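Local coordinates for protein cytokinin riboside 5'-monophosphate phosphoribohydrolase (Corynebacterium glutamicum, PDB 5WQ3) that belongs to the LOG-type family of the SLOG clan and has a Rossmann-like fold with a parallel beta sheet between helices, at residues V71-S76 with V167-G172; A77-D82 with P109-A114; V90-K95 with D233-A238; P115-S120 with N140-L145; A154-F159 with L176-E181. All blocks are in the same frame, centred on the assembly; numbering follows the deposited sequence.

Contact 1 (V71-S76 with V167-G172); sequences VTVFGS and VCLPGG
Val167 is held by both neighbours of Val73 on the adjoining parallel strand: Val167 O takes Phe74 N at 3.1 Å, and Val167 N gives to Thr72 O at 3.0 Å. On the face that carries Val73 and Val167, Val73 CG1 comes to 3.8 Å from Leu169 CD1, while Val71 CG1 meets Val167 CG2 at 3.9 Å. Val73 has CG1 anti to its backbone N (chi1 -173°), which carries that methyl toward Leu169. Leu92 of helix 84-98 packs against this valine face. On the other face Phe74 and Cys168 lie next to each other, covered by Thr175 and Glu178. These are central strands of the Rossmann-like sheet, and Pro170 to Gly172 open the PGGxGTxxE sequence that marks LOG-type proteins. Regular pairing ends with Leu169 N to Phe74 O, 2.8 Å but bent to 131° at the hydrogen. Beyond it glycines keep the chains close: Gly75 CA is 3.4 Å from Pro170 O. That same oxygen takes Ser76 N at 3.0 Å, on a lone pair in the carbonyl plane. Here burial falls off. Ser76 and Gly171 are partly exposed, Ser76 OG bonds back to Arg78 N, and Gly172 reaches solvent at the N-cap of the next helix.

Contact 2 (A77-D82 with P109-A114); sequences ARIKED and PGLMEA
Pro109 O is gripped from two directions: across the contact it faces Ala77 CA at 3.5 Å, a CA-H...O contact, and within its own segment it accepts from Met112 N at 3.3 Å, closing a type II' beta turn. No conventional hydrogen bond links the two segments, and the polar contacts across it are of the CA-H...O kind. Gly110 makes two more of them, both bent to 134° at the hydrogen: Ile79 O lies 3.0 Å from Gly110 CA, and Ala77 O reaches the same carbon from 3.6 Å. Gly110 holds the second position of the turn, with a positive phi of 66°, and its bare CA lets the two carbonyls come in.

The apolar part flanks this centre. Met112 turns at chi3 (-93°), which brings its methyl CE back to 3.6 Å from Ala77 CB. The Pro109 ring adds a looser touch, its CG at 4.2 Å from that same CB. Ile79 and Leu111 cross obliquely, Ile79 CB 3.9 Å from Leu111 CG, with CG2 of the isoleucine against CD2 of the leucine. Tyr85 of helix 84-98 and Leu169 pack on Leu111, whose backbone is tied to Ser76.

The chain goes on into helix 113-121. The Pro-Gly-Leu-Met-Glu run belongs to the glycine-rich loop that follows the second strand of the Rossmann-like fold in LOG-type proteins, here laid against the loop that leaves the first strand.

Contact 3 (V90-K95 with D233-A238); sequences VELGEK and DDLDQA. With PGE (triethylene glycol), chain M.
Lys95 leaves its helix with CG beside the backbone N, runs nearly straight as far as CE, and then turns at chi4 (-59°), and this last bend sets NZ beside Asp236. The ammonium lies 3.0 Å from Asp236 OD1 in a salt bridge, meeting the oxygen from above the carboxylate plane, 36° out of it. Asp236 has its CG anti to the carbonyl carbon, and the carboxylate thereby leans toward the lysine although its CB does not head that way.

Next to the bridge, Leu235 is the residue of its segment most covered by the other helix. Its CB touches Lys95 CD at 3.8 Å, the two chains crossing at about a right angle, and its CD1 reaches across to Glu91 CB at 3.6 Å. CD2 is a looser neighbour of Leu92 CB. Leu235 also packs on Ile199, and Ala238 rests on Val197 and Ile199. The salt bridge lies at the rim of this apolar patch, where Asp236 is exposed.

Asp234 is the N-cap of the second helix: Asp234 OD1 accepts from Gln237 N at 2.9 Å. The amide of Gln237 is used at both ends: OE1 bonds to Thr232 OG1, and NE2 donates to O3 of a triethylene glycol at 3.1 Å, a molecule probably left from crystallisation.

Helix 84-98, which follows the first strand, and the C-terminal helix 235-246 thus form part of one helical layer of the alpha/beta/alpha sandwich typical of Rossmann-like folds.

Contact 4 (P115-S120 with N140-L145); sequences PNKGAS and NPYVDL
Lys117 lies along the face of Tyr142, the two side chains pointing the same way. Lys117 CB is 3.8 Å from the ring centroid and only 13° off the ring normal, a CH-pi contact, and the extended chain then follows the ring outward until CE is 3.6 Å from Tyr142 OH. At one end of the contact Asn140 ND2 donates to Asn116 OD1 at 3.0 Å. The N-H points almost straight at the oxygen and the bond stays in the amide plane of Asn140, but it arrives tilted from the carbonyl plane of Asn116. At the other end Ser120 OG is modelled 2.5 Å from Asp144 OD2; with Asp144 built in two conformers, the details of that short bond are doubtful.

What presents Tyr142 is a type I beta turn from Asn140 to Val143, reinforced by an Asx turn: Asn140 OD1 accepts from Tyr142 N at 2.9 Å. The Asn140 side chain lies in the crowded position between N and carbonyl carbon (chi1 73°), which places OD1 near that N-H, and both ends of its amide are used, since ND2 also reaches Gly108 O. Tyr142 CB rests on the helix backbone, 3.6 Å from Lys117 N.

Farther out, the buried amide of Asn116 is bonded at both its oxygen and its nitrogen. Thr105 OG1 also bonds to OD1, while ND2 is taken by Ser126 OG and Val127 O. Ser126 OG bonds to Tyr142 O as well, joining the turn to the start of strand 126-131. Tyr86 and Val90 of helix 84-98 also touch Lys117.

Contact 5 (A154-F159 with L176-E181); sequences ARKTMF and LDELFE. With EDO (1,2-ethanediol), chain L.
The helical segments 154-159 and 176-181, closest at Lys156 and Glu178 with 7.8 Å between their CA atoms, cross at -54° with axes 11.7 Å apart. At that spacing long polar side chains have to bridge the gap. Lys156 does most of it: its chain bends at chi3 (141°) and brings NZ between two carboxylates one helical turn apart. NZ sits 2.8 Å from both Asp177 OD1 and OD2, and 2.9 Å from Glu181 OE1. The individual hydrogen bonds are weak and the precise position of the lysine tip is doubtful, but together the three residues form a salt-bridge network.

Glu178, folded at chi2, approaches both residues of the other helix. Its OE2 is 3.4 Å from Lys156 CG and 3.3 Å from Phe159 CD2, with carboxylate and ring planes almost perpendicular. Phe159 in turn meets Phe74 edge to face.

Beside Glu181 and Thr157 lies a 1,2-ethanediol, probably a crystallisation additive, which bonds weakly to Thr157 OG1.

Glu178 is the closing glutamate of the PGGxGTxxE sequence at the start of helix 173-188, the signature of LOG-type proteins, here faced by the preceding helix 152-162.

In the fold
Contact 1 is the hub: its centre lies 10 Å from contact 2, 11 Å from contact 5 and 12 Å from contact 3, and it touches all four others. One face of its strands meets contact 3 through Val167 CG1, 3.7 Å from Leu92 CD2; the other meets contact 5, where Phe74 CZ is 3.5 Å from Glu178 CD. Contacts 3 and 5 therefore flank the sheet, their nearest atoms about 13 Å apart. Contacts 2 and 4 share helix 113-121. The two glycine-rich sequences converge where contacts 1 and 2 meet: Ser76 O is 2.7 Å from Leu111 N, a probable hydrogen bond, and Pro170 O packs on Leu111. Triethylene glycol and 1,2-ethanediol sit on contacts 3 and 5.

Contact 1 (V71-S76 with V167-G172)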
# COMPACT_ATOMS: atom_id res chain seq x y z
N VAL C 71 2.01 68.70 -13.85
CA VAL C 71 2.54 68.56 -12.53
C VAL C 71 2.77 67.07 -12.25
O VAL C 71 1.89 66.27 -12.50
CB VAL C 71 1.53 69.12 -11.51
CG1 VAL C 71 2.10 68.98 -10.10
CG2 VAL C 71 1.28 70.57 -11.85
N THR C 72 3.90 66.76 -11.65
CA THR C 72 4.18 65.44 -11.14
C THR C 72 3.80 65.37 -9.67
O THR C 72 4.15 66.20 -8.90
CB THR C 72 5.67 65.01 -11.28
OG1 THR C 72 6.09 65.06 -12.62
CG2 THR C 72 5.87 63.61 -10.80
N VAL C 73 3.07 64.33 -9.33
CA VAL C 73 2.69 64.08 -7.88
C VAL C 73 3.31 62.72 -7.45
O VAL C 73 3.20 61.73 -8.16
CB VAL C 73 1.16 64.02 -7.68
CG1 VAL C 73 0.78 63.95 -6.18
CG2 VAL C 73 0.53 65.24 -8.32
N PHE C 74 3.93 62.70 -6.28
CA PHE C 74 4.62 61.56 -5.71
C PHE C 74 3.94 61.35 -4.35
O PHE C 74 3.37 62.30 -3.79
CB PHE C 74 6.11 61.84 -5.44
CG PHE C 74 6.90 62.02 -6.66
CD1 PHE C 74 7.07 60.96 -7.51
CD2 PHE C 74 7.35 63.29 -7.05
CE1 PHE C 74 7.75 61.11 -8.70
CE2 PHE C 74 8.00 63.48 -8.26
CZ PHE C 74 8.22 62.37 -9.07
N GLY C 75 4.01 60.12 -3.87
CA GLY C 75 3.60 59.77 -2.50
C GLY C 75 3.58 58.27 -2.38
O GLY C 75 3.71 57.56 -3.40
N SER C 76 3.40 57.78 -1.15
CA SER C 76 3.60 56.35 -0.78
C SER C 76 2.70 55.41 -1.55
O SER C 76 1.48 55.62 -1.65
CB SER C 76 3.27 56.14 0.71
OG SER C 76 3.30 54.73 1.06
N VAL C 167 4.62 68.05 -6.60
CA VAL C 167 3.88 67.98 -5.35
C VAL C 167 4.09 66.63 -4.67
O VAL C 167 3.90 65.60 -5.25
CB VAL C 167 2.38 68.13 -5.58
CG1 VAL C 167 1.61 68.04 -4.25
CG2 VAL C 167 2.11 69.43 -6.26
N CYS C 168 4.51 66.66 -3.42
CA CYS C 168 4.77 65.40 -2.70
C CYS C 168 3.76 65.22 -1.61
O CYS C 168 3.80 65.94 -0.61
CB CYS C 168 6.17 65.46 -2.09
SG CYS C 168 7.52 65.56 -3.30
N LEU C 169 2.84 64.29 -1.84
CA LEU C 169 2.05 63.72 -0.76
C LEU C 169 2.98 62.94 0.18
O LEU C 169 4.19 62.68 -0.12
CB LEU C 169 0.90 62.87 -1.29
CG LEU C 169 -0.16 63.50 -2.22
CD1 LEU C 169 -0.95 62.53 -3.06
CD2 LEU C 169 -1.16 64.30 -1.39
N PRO C 170 2.46 62.62 1.37
CA PRO C 170 3.29 61.85 2.27
C PRO C 170 3.80 60.57 1.63
O PRO C 170 3.09 59.92 0.86
CB PRO C 170 2.33 61.53 3.44
CG PRO C 170 1.44 62.72 3.47
CD PRO C 170 1.18 62.99 2.00
N GLY C 171 5.06 60.25 1.91
CA GLY C 171 5.64 59.04 1.41
C GLY C 171 6.95 58.66 2.02
O GLY C 171 7.47 59.37 2.86
N GLY C 172 7.52 57.55 1.51
CA GLY C 172 8.74 57.00 2.02
C GLY C 172 9.92 57.39 1.17
O GLY C 172 10.05 58.53 0.74

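Contact 2 (A77-D82 with P109-A114)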
# COMPACT_ATOMS: atom_id res chain seq x y z
N ALA C 77 3.31 54.36 -2.09
CA ALA C 77 2.59 53.26 -2.79
C ALA C 77 1.75 52.45 -1.80
O ALA C 77 0.89 51.73 -2.20
CB ALA C 77 3.56 52.34 -3.51
N ARG C 78 1.95 52.62 -0.50
CA ARG C 78 1.38 51.69 0.41
C ARG C 78 0.09 52.11 1.01
O ARG C 78 -0.56 51.29 1.64
CB ARG C 78 2.35 51.43 1.55
CG ARG C 78 3.64 50.83 1.09
CD ARG C 78 4.62 50.83 2.22
NE ARG C 78 5.87 50.24 1.75
CZ ARG C 78 6.74 49.59 2.52
NH1 ARG C 78 6.56 49.43 3.84
NH2 ARG C 78 7.82 49.10 1.97
N ILE C 79 -0.29 53.39 0.88
CA ILE C 79 -1.45 53.87 1.57
C ILE C 79 -2.67 53.36 0.81
O ILE C 79 -2.66 53.30 -0.40
CB ILE C 79 -1.39 55.40 1.67
CG1 ILE C 79 -0.15 55.83 2.48
CG2 ILE C 79 -2.73 55.92 2.15
CD1 ILE C 79 -0.32 55.91 4.02
N LYS C 80 -3.72 52.97 1.52
CA LYS C 80 -4.93 52.48 0.87
C LYS C 80 -6.01 53.55 0.69
O LYS C 80 -5.97 54.65 1.27
CB LYS C 80 -5.52 51.35 1.70
CG LYS C 80 -4.71 50.08 1.74
CD LYS C 80 -5.01 49.38 3.04
CE LYS C 80 -4.95 47.86 2.93
NZ LYS C 80 -5.46 47.23 4.18
N GLU C 81 -7.04 53.18 -0.06
CA GLU C 81 -7.95 54.11 -0.61
C GLU C 81 -8.89 54.70 0.42
O GLU C 81 -9.60 55.63 0.12
CB GLU C 81 -8.71 53.47 -1.76
CG GLU C 81 -9.50 52.24 -1.37
CD GLU C 81 -10.56 51.89 -2.40
OE1 GLU C 81 -10.44 50.85 -3.07
OE2 GLU C 81 -11.50 52.69 -2.56
N ASP C 82 -8.85 54.22 1.64
CA ASP C 82 -9.75 54.70 2.64
C ASP C 82 -9.04 55.62 3.59
O ASP C 82 -9.65 56.12 4.52
CB ASP C 82 -10.39 53.51 3.38
CG ASP C 82 -9.36 52.62 4.09
OD1 ASP C 82 -8.25 52.39 3.55
OD2 ASP C 82 -9.69 52.13 5.19
N PRO C 109 0.30 52.04 -7.13
CA PRO C 109 -0.88 52.06 -6.27
C PRO C 109 -0.80 53.18 -5.19
O PRO C 109 0.11 53.99 -5.21
CB PRO C 109 -0.84 50.64 -5.63
CG PRO C 109 0.63 50.27 -5.60
CD PRO C 109 1.22 50.91 -6.83
N GLY C 110 -1.75 53.22 -4.24
CA GLY C 110 -1.63 54.13 -3.10
C GLY C 110 -1.70 55.61 -3.50
O GLY C 110 -2.63 56.03 -4.27
N LEU C 111 -0.71 56.40 -3.08
CA LEU C 111 -0.82 57.83 -3.35
C LEU C 111 -0.27 58.24 -4.71
O LEU C 111 -0.26 59.43 -5.03
CB LEU C 111 -0.21 58.64 -2.23
CG LEU C 111 -0.74 58.33 -0.86
CD1 LEU C 111 -0.09 59.25 0.14
CD2 LEU C 111 -2.25 58.49 -0.81
N MET C 112 0.14 57.26 -5.53
CA MET C 112 0.26 57.52 -6.95
C MET C 112 -1.06 57.33 -7.69
O MET C 112 -1.41 58.13 -8.58
CB MET C 112 1.30 56.60 -7.56
CG MET C 112 2.72 56.79 -7.01
SD MET C 112 3.84 55.60 -7.79
CE MET C 112 3.72 54.31 -6.56
N GLU C 113 -1.80 56.27 -7.37
CA GLU C 113 -3.06 56.08 -8.01
C GLU C 113 -4.06 57.18 -7.68
O GLU C 113 -4.91 57.46 -8.49
CB GLU C 113 -3.67 54.75 -7.57
CG GLU C 113 -5.03 54.42 -8.13
CD GLU C 113 -5.58 53.17 -7.56
OE1 GLU C 113 -5.94 53.17 -6.35
OE2 GLU C 113 -5.62 52.18 -8.31
N ALA C 114 -4.04 57.70 -6.47
CA ALA C 114 -5.05 58.66 -6.06
C ALA C 114 -5.12 59.90 -7.01
O ALA C 114 -6.17 60.28 -7.53
CB ALA C 114 -4.85 59.06 -4.60

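Contact 3 (V90-K95 with D233-A238)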
# COMPACT_ATOMS: atom_id res chain seq x y z
N VAL C 90 -6.81 62.30 -4.38
CA VAL C 90 -7.85 62.31 -5.43
C VAL C 90 -8.31 63.75 -5.77
O VAL C 90 -8.40 64.14 -6.96
CB VAL C 90 -9.05 61.41 -5.06
CG1 VAL C 90 -10.26 61.66 -5.96
CG2 VAL C 90 -8.64 59.93 -5.10
N GLU C 91 -8.58 64.53 -4.71
CA GLU C 91 -8.98 65.91 -4.79
C GLU C 91 -7.89 66.77 -5.43
O GLU C 91 -8.18 67.65 -6.23
CB GLU C 91 -9.30 66.47 -3.38
CG GLU C 91 -10.61 65.94 -2.79
CD GLU C 91 -11.05 66.68 -1.52
OE1 GLU C 91 -10.19 67.19 -0.76
OE2 GLU C 91 -12.27 66.77 -1.29
N LEU C 92 -6.64 66.51 -5.10
CA LEU C 92 -5.51 67.19 -5.73
C LEU C 92 -5.49 66.94 -7.25
O LEU C 92 -5.30 67.88 -8.06
CB LEU C 92 -4.22 66.71 -5.12
CG LEU C 92 -2.97 67.33 -5.72
CD1 LEU C 92 -2.98 68.83 -5.54
CD2 LEU C 92 -1.74 66.72 -5.08
N GLY C 93 -5.74 65.72 -7.64
CA GLY C 93 -5.71 65.43 -9.08
C GLY C 93 -6.83 66.16 -9.77
O GLY C 93 -6.66 66.76 -10.85
N GLU C 94 -8.00 66.13 -9.14
CA GLU C 94 -9.17 66.86 -9.67
C GLU C 94 -8.88 68.37 -9.82
O GLU C 94 -9.17 68.96 -10.86
CB GLU C 94 -10.37 66.63 -8.75
CG GLU C 94 -11.70 67.12 -9.34
CD GLU C 94 -12.03 68.56 -8.98
OE1 GLU C 94 -12.15 69.42 -9.91
OE2 GLU C 94 -12.19 68.83 -7.75
N LYS C 95 -8.31 69.00 -8.79
CA LYS C 95 -8.05 70.45 -8.80
C LYS C 95 -6.93 70.83 -9.75
O LYS C 95 -6.94 71.90 -10.32
CB LYS C 95 -7.64 70.87 -7.39
CG LYS C 95 -8.80 70.77 -6.37
CD LYS C 95 -8.33 70.99 -4.96
CE LYS C 95 -9.42 70.79 -3.89
NZ LYS C 95 -10.55 71.71 -4.13
N ASP C 233 -1.76 71.97 4.13
CA ASP C 233 -2.84 70.99 4.02
C ASP C 233 -3.96 71.43 3.10
O ASP C 233 -4.95 70.70 2.92
CB ASP C 233 -3.43 70.74 5.40
CG ASP C 233 -2.46 70.03 6.30
OD1 ASP C 233 -1.73 69.10 5.80
OD2 ASP C 233 -2.38 70.38 7.49
N ASP C 234 -3.86 72.66 2.58
CA ASP C 234 -4.96 73.23 1.80
C ASP C 234 -4.61 73.00 0.33
O ASP C 234 -3.69 73.58 -0.17
CB ASP C 234 -5.06 74.71 2.08
CG ASP C 234 -6.25 75.37 1.40
OD1 ASP C 234 -6.50 75.12 0.23
OD2 ASP C 234 -6.93 76.18 2.06
N LEU C 235 -5.35 72.13 -0.32
CA LEU C 235 -5.09 71.77 -1.71
C LEU C 235 -5.36 72.91 -2.67
O LEU C 235 -4.69 73.01 -3.70
CB LEU C 235 -5.93 70.59 -2.08
CG LEU C 235 -5.74 69.36 -1.20
CD1 LEU C 235 -6.74 68.28 -1.57
CD2 LEU C 235 -4.32 68.81 -1.25
N ASP C 236 -6.36 73.77 -2.41
CA ASP C 236 -6.53 74.93 -3.28
C ASP C 236 -5.37 75.89 -3.18
O ASP C 236 -4.95 76.49 -4.15
CB ASP C 236 -7.80 75.66 -2.93
CG ASP C 236 -9.00 74.91 -3.29
OD1 ASP C 236 -9.11 74.38 -4.43
OD2 ASP C 236 -9.87 74.86 -2.43
N GLN C 237 -4.85 76.10 -1.97
CA GLN C 237 -3.65 76.88 -1.85
C GLN C 237 -2.48 76.26 -2.60
O GLN C 237 -1.62 77.02 -3.08
CB GLN C 237 -3.20 77.00 -0.40
CG GLN C 237 -2.01 77.88 -0.18
CD GLN C 237 -1.57 77.87 1.29
OE1 GLN C 237 -1.95 76.97 2.04
NE2 GLN C 237 -0.78 78.84 1.69
N ALA C 238 -2.35 74.93 -2.56
CA ALA C 238 -1.24 74.25 -3.26
C ALA C 238 -1.31 74.59 -4.71
O ALA C 238 -0.30 74.96 -5.33
CB ALA C 238 -1.35 72.74 -3.11
O4 PGE M . 1.21 75.55 6.49
C6 PGE M . 0.61 76.29 5.43
C5 PGE M . 1.45 77.54 5.23
O3 PGE M . 0.80 78.39 4.28

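Contact 4 (P115-S120 with N140-L145)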
# COMPACT_ATOMS: atom_id res chain seq x y z
N PRO C 115 -3.96 60.49 -7.31
CA PRO C 115 -4.13 61.69 -8.12
C PRO C 115 -4.41 61.29 -9.53
O PRO C 115 -4.98 62.10 -10.25
CB PRO C 115 -2.75 62.44 -7.98
CG PRO C 115 -1.87 61.52 -7.22
CD PRO C 115 -2.69 60.46 -6.56
N ASN C 116 -4.08 60.05 -9.93
CA ASN C 116 -4.39 59.63 -11.34
C ASN C 116 -5.94 59.48 -11.43
O ASN C 116 -6.60 59.90 -12.38
CB ASN C 116 -3.75 58.29 -11.72
CG ASN C 116 -2.28 58.37 -12.05
OD1 ASN C 116 -1.48 57.62 -11.49
ND2 ASN C 116 -1.91 59.22 -12.99
N LYS C 117 -6.51 58.87 -10.42
CA LYS C 117 -7.95 58.74 -10.30
C LYS C 117 -8.62 60.12 -10.38
O LYS C 117 -9.46 60.33 -11.24
CB LYS C 117 -8.32 58.07 -8.98
CG LYS C 117 -9.81 57.92 -8.80
CD LYS C 117 -10.15 57.11 -7.56
CE LYS C 117 -11.62 56.70 -7.60
NZ LYS C 117 -11.89 55.88 -6.38
N GLY C 118 -8.26 61.02 -9.47
CA GLY C 118 -8.74 62.41 -9.53
C GLY C 118 -8.74 63.01 -10.90
O GLY C 118 -9.77 63.50 -11.38
N ALA C 119 -7.57 63.01 -11.55
CA ALA C 119 -7.41 63.60 -12.86
C ALA C 119 -8.21 62.93 -13.96
O ALA C 119 -8.78 63.60 -14.83
CB ALA C 119 -5.97 63.56 -13.25
N SER C 120 -8.19 61.61 -13.97
CA SER C 120 -8.85 60.85 -15.03
C SER C 120 -10.36 61.08 -14.93
O SER C 120 -11.03 61.38 -15.91
CB SER C 120 -8.55 59.36 -14.92
OG SER C 120 -8.81 58.74 -16.18
N ASN C 140 -1.54 51.54 -12.67
CA ASN C 140 -2.85 51.53 -12.00
C ASN C 140 -3.94 51.77 -13.07
O ASN C 140 -3.64 52.20 -14.18
CB ASN C 140 -2.88 52.50 -10.81
CG ASN C 140 -2.92 53.97 -11.24
OD1 ASN C 140 -3.83 54.39 -11.96
ND2 ASN C 140 -1.93 54.76 -10.78
N PRO C 141 -5.21 51.42 -12.77
CA PRO C 141 -6.22 51.49 -13.85
C PRO C 141 -6.67 52.91 -14.25
O PRO C 141 -7.44 53.07 -15.20
CB PRO C 141 -7.41 50.75 -13.25
CG PRO C 141 -7.25 50.93 -11.77
CD PRO C 141 -5.77 50.91 -11.51
N TYR C 142 -6.19 53.94 -13.54
CA TYR C 142 -6.56 55.29 -13.88
C TYR C 142 -5.53 56.04 -14.74
O TYR C 142 -5.67 57.24 -15.02
CB TYR C 142 -6.83 56.04 -12.61
CG TYR C 142 -7.93 55.42 -11.77
CD1 TYR C 142 -9.29 55.53 -12.13
CD2 TYR C 142 -7.62 54.72 -10.63
CE1 TYR C 142 -10.28 54.96 -11.33
CE2 TYR C 142 -8.61 54.15 -9.82
CZ TYR C 142 -9.92 54.29 -10.16
OH TYR C 142 -10.83 53.70 -9.33
N VAL C 143 -4.52 55.32 -15.19
CA VAL C 143 -3.53 55.89 -16.02
C VAL C 143 -4.02 55.85 -17.42
O VAL C 143 -4.23 54.76 -17.95
CB VAL C 143 -2.22 55.10 -15.92
CG1 VAL C 143 -1.23 55.47 -17.02
CG2 VAL C 143 -1.60 55.31 -14.56
N ASP C 144 -4.10 56.99 -18.08
CA ASP C 144 -4.60 57.00 -19.43
C ASP C 144 -3.50 57.21 -20.47
O ASP C 144 -3.76 57.02 -21.67
CB ASP C 144 -5.75 58.01 -19.55
CG ASP C 144 -6.97 57.61 -18.72
OD1 ASP C 144 -7.04 56.44 -18.27
OD2 ASP C 144 -7.87 58.45 -18.51
N LEU C 145 -2.29 57.61 -20.06
CA LEU C 145 -1.10 57.57 -20.95
C LEU C 145 -0.01 56.93 -20.08
O LEU C 145 0.51 57.56 -19.15
CB LEU C 145 -0.69 58.96 -21.48
CG LEU C 145 0.61 59.18 -22.27
CD1 LEU C 145 0.60 58.41 -23.58
CD2 LEU C 145 0.91 60.64 -22.61

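Contact 5 (A154-F159 with L176-E181)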
# COMPACT_ATOMS: atom_id res chain seq x y z
N ALA C 154 16.24 56.71 -16.24
CA ALA C 154 15.46 57.24 -17.33
C ALA C 154 14.12 57.75 -16.91
O ALA C 154 13.66 58.80 -17.37
CB ALA C 154 15.25 56.21 -18.39
N ARG C 155 13.44 56.97 -16.12
CA ARG C 155 12.17 57.39 -15.62
C ARG C 155 12.28 58.75 -14.88
O ARG C 155 11.43 59.63 -15.10
CB ARG C 155 11.64 56.35 -14.71
CG ARG C 155 10.28 56.63 -14.25
CD ARG C 155 10.31 56.16 -12.84
NE ARG C 155 9.04 55.69 -12.43
CZ ARG C 155 8.79 55.35 -11.20
NH1 ARG C 155 9.72 55.42 -10.27
NH2 ARG C 155 7.60 54.97 -10.91
N LYS C 156 13.30 58.93 -14.04
CA LYS C 156 13.44 60.19 -13.25
C LYS C 156 13.72 61.39 -14.15
O LYS C 156 13.27 62.49 -13.85
CB LYS C 156 14.56 60.07 -12.19
CG LYS C 156 14.28 59.23 -10.93
CD LYS C 156 15.63 58.98 -10.21
CE LYS C 156 15.54 59.04 -8.68
NZ LYS C 156 16.89 59.20 -8.03
N THR C 157 14.45 61.22 -15.25
CA THR C 157 14.62 62.27 -16.17
C THR C 157 13.26 62.77 -16.74
O THR C 157 13.11 63.97 -16.95
CB THR C 157 15.51 61.79 -17.35
OG1 THR C 157 16.75 61.34 -16.80
CG2 THR C 157 15.83 62.87 -18.27
N MET C 158 12.32 61.85 -17.05
CA MET C 158 11.08 62.20 -17.71
C MET C 158 10.26 63.09 -16.78
O MET C 158 9.62 64.02 -17.27
CB MET C 158 10.27 60.98 -18.05
CG MET C 158 10.89 59.94 -18.99
SD MET C 158 11.55 60.64 -20.44
CE MET C 158 12.80 59.40 -20.87
N PHE C 159 10.32 62.87 -15.47
CA PHE C 159 9.55 63.74 -14.53
C PHE C 159 10.02 65.19 -14.57
O PHE C 159 9.18 66.11 -14.56
CB PHE C 159 9.62 63.23 -13.10
CG PHE C 159 8.97 61.88 -12.87
CD1 PHE C 159 7.70 61.62 -13.27
CD2 PHE C 159 9.67 60.88 -12.22
CE1 PHE C 159 7.11 60.39 -13.02
CE2 PHE C 159 9.07 59.63 -11.95
CZ PHE C 159 7.79 59.38 -12.37
N LEU C 176 11.06 60.72 -1.03
CA LEU C 176 12.10 61.58 -0.54
C LEU C 176 13.21 61.67 -1.58
O LEU C 176 13.83 62.71 -1.76
CB LEU C 176 12.67 61.07 0.77
CG LEU C 176 11.60 61.19 1.87
CD1 LEU C 176 12.03 60.37 3.07
CD2 LEU C 176 11.38 62.63 2.23
N ASP C 177 13.47 60.58 -2.25
CA ASP C 177 14.47 60.59 -3.36
C ASP C 177 14.15 61.68 -4.42
O ASP C 177 15.02 62.49 -4.80
CB ASP C 177 14.51 59.16 -3.98
CG ASP C 177 15.55 59.03 -5.16
OD1 ASP C 177 16.46 59.88 -5.33
OD2 ASP C 177 15.39 58.07 -5.93
N GLU C 178 12.92 61.70 -4.93
CA GLU C 178 12.49 62.74 -5.96
C GLU C 178 12.48 64.10 -5.37
O GLU C 178 12.88 65.06 -6.00
CB GLU C 178 11.07 62.46 -6.44
CG GLU C 178 11.02 61.25 -7.30
CD GLU C 178 11.55 61.53 -8.70
OE1 GLU C 178 11.95 62.68 -9.03
OE2 GLU C 178 11.53 60.60 -9.47
N LEU C 179 12.09 64.21 -4.10
CA LEU C 179 12.10 65.53 -3.50
C LEU C 179 13.43 66.17 -3.45
O LEU C 179 13.58 67.34 -3.81
CB LEU C 179 11.52 65.46 -2.05
CG LEU C 179 11.53 66.79 -1.32
CD1 LEU C 179 10.74 67.88 -2.01
CD2 LEU C 179 11.04 66.64 0.13
N PHE C 180 14.46 65.43 -2.96
CA PHE C 180 15.77 66.00 -2.84
C PHE C 180 16.46 66.16 -4.20
O PHE C 180 17.17 67.11 -4.39
CB PHE C 180 16.62 65.33 -1.82
CG PHE C 180 16.15 65.60 -0.41
CD1 PHE C 180 16.26 66.86 0.10
CD2 PHE C 180 15.58 64.63 0.34
CE1 PHE C 180 15.80 67.18 1.35
CE2 PHE C 180 15.11 64.92 1.65
CZ PHE C 180 15.23 66.21 2.12
N GLU C 181 16.08 65.36 -5.16
CA GLU C 181 16.55 65.61 -6.52
C GLU C 181 15.99 66.90 -7.11
O GLU C 181 16.74 67.68 -7.65
CB GLU C 181 16.11 64.45 -7.32
CG GLU C 181 16.62 64.32 -8.71
CD GLU C 181 16.14 62.96 -9.20
OE1 GLU C 181 16.28 61.96 -8.41
OE2 GLU C 181 15.55 62.92 -10.29
C1 EDO L . 17.10 62.79 -13.41
O1 EDO L . 17.80 63.49 -14.42
C2 EDO L . 18.00 62.72 -12.20
O2 EDO L . 18.32 61.37 -11.96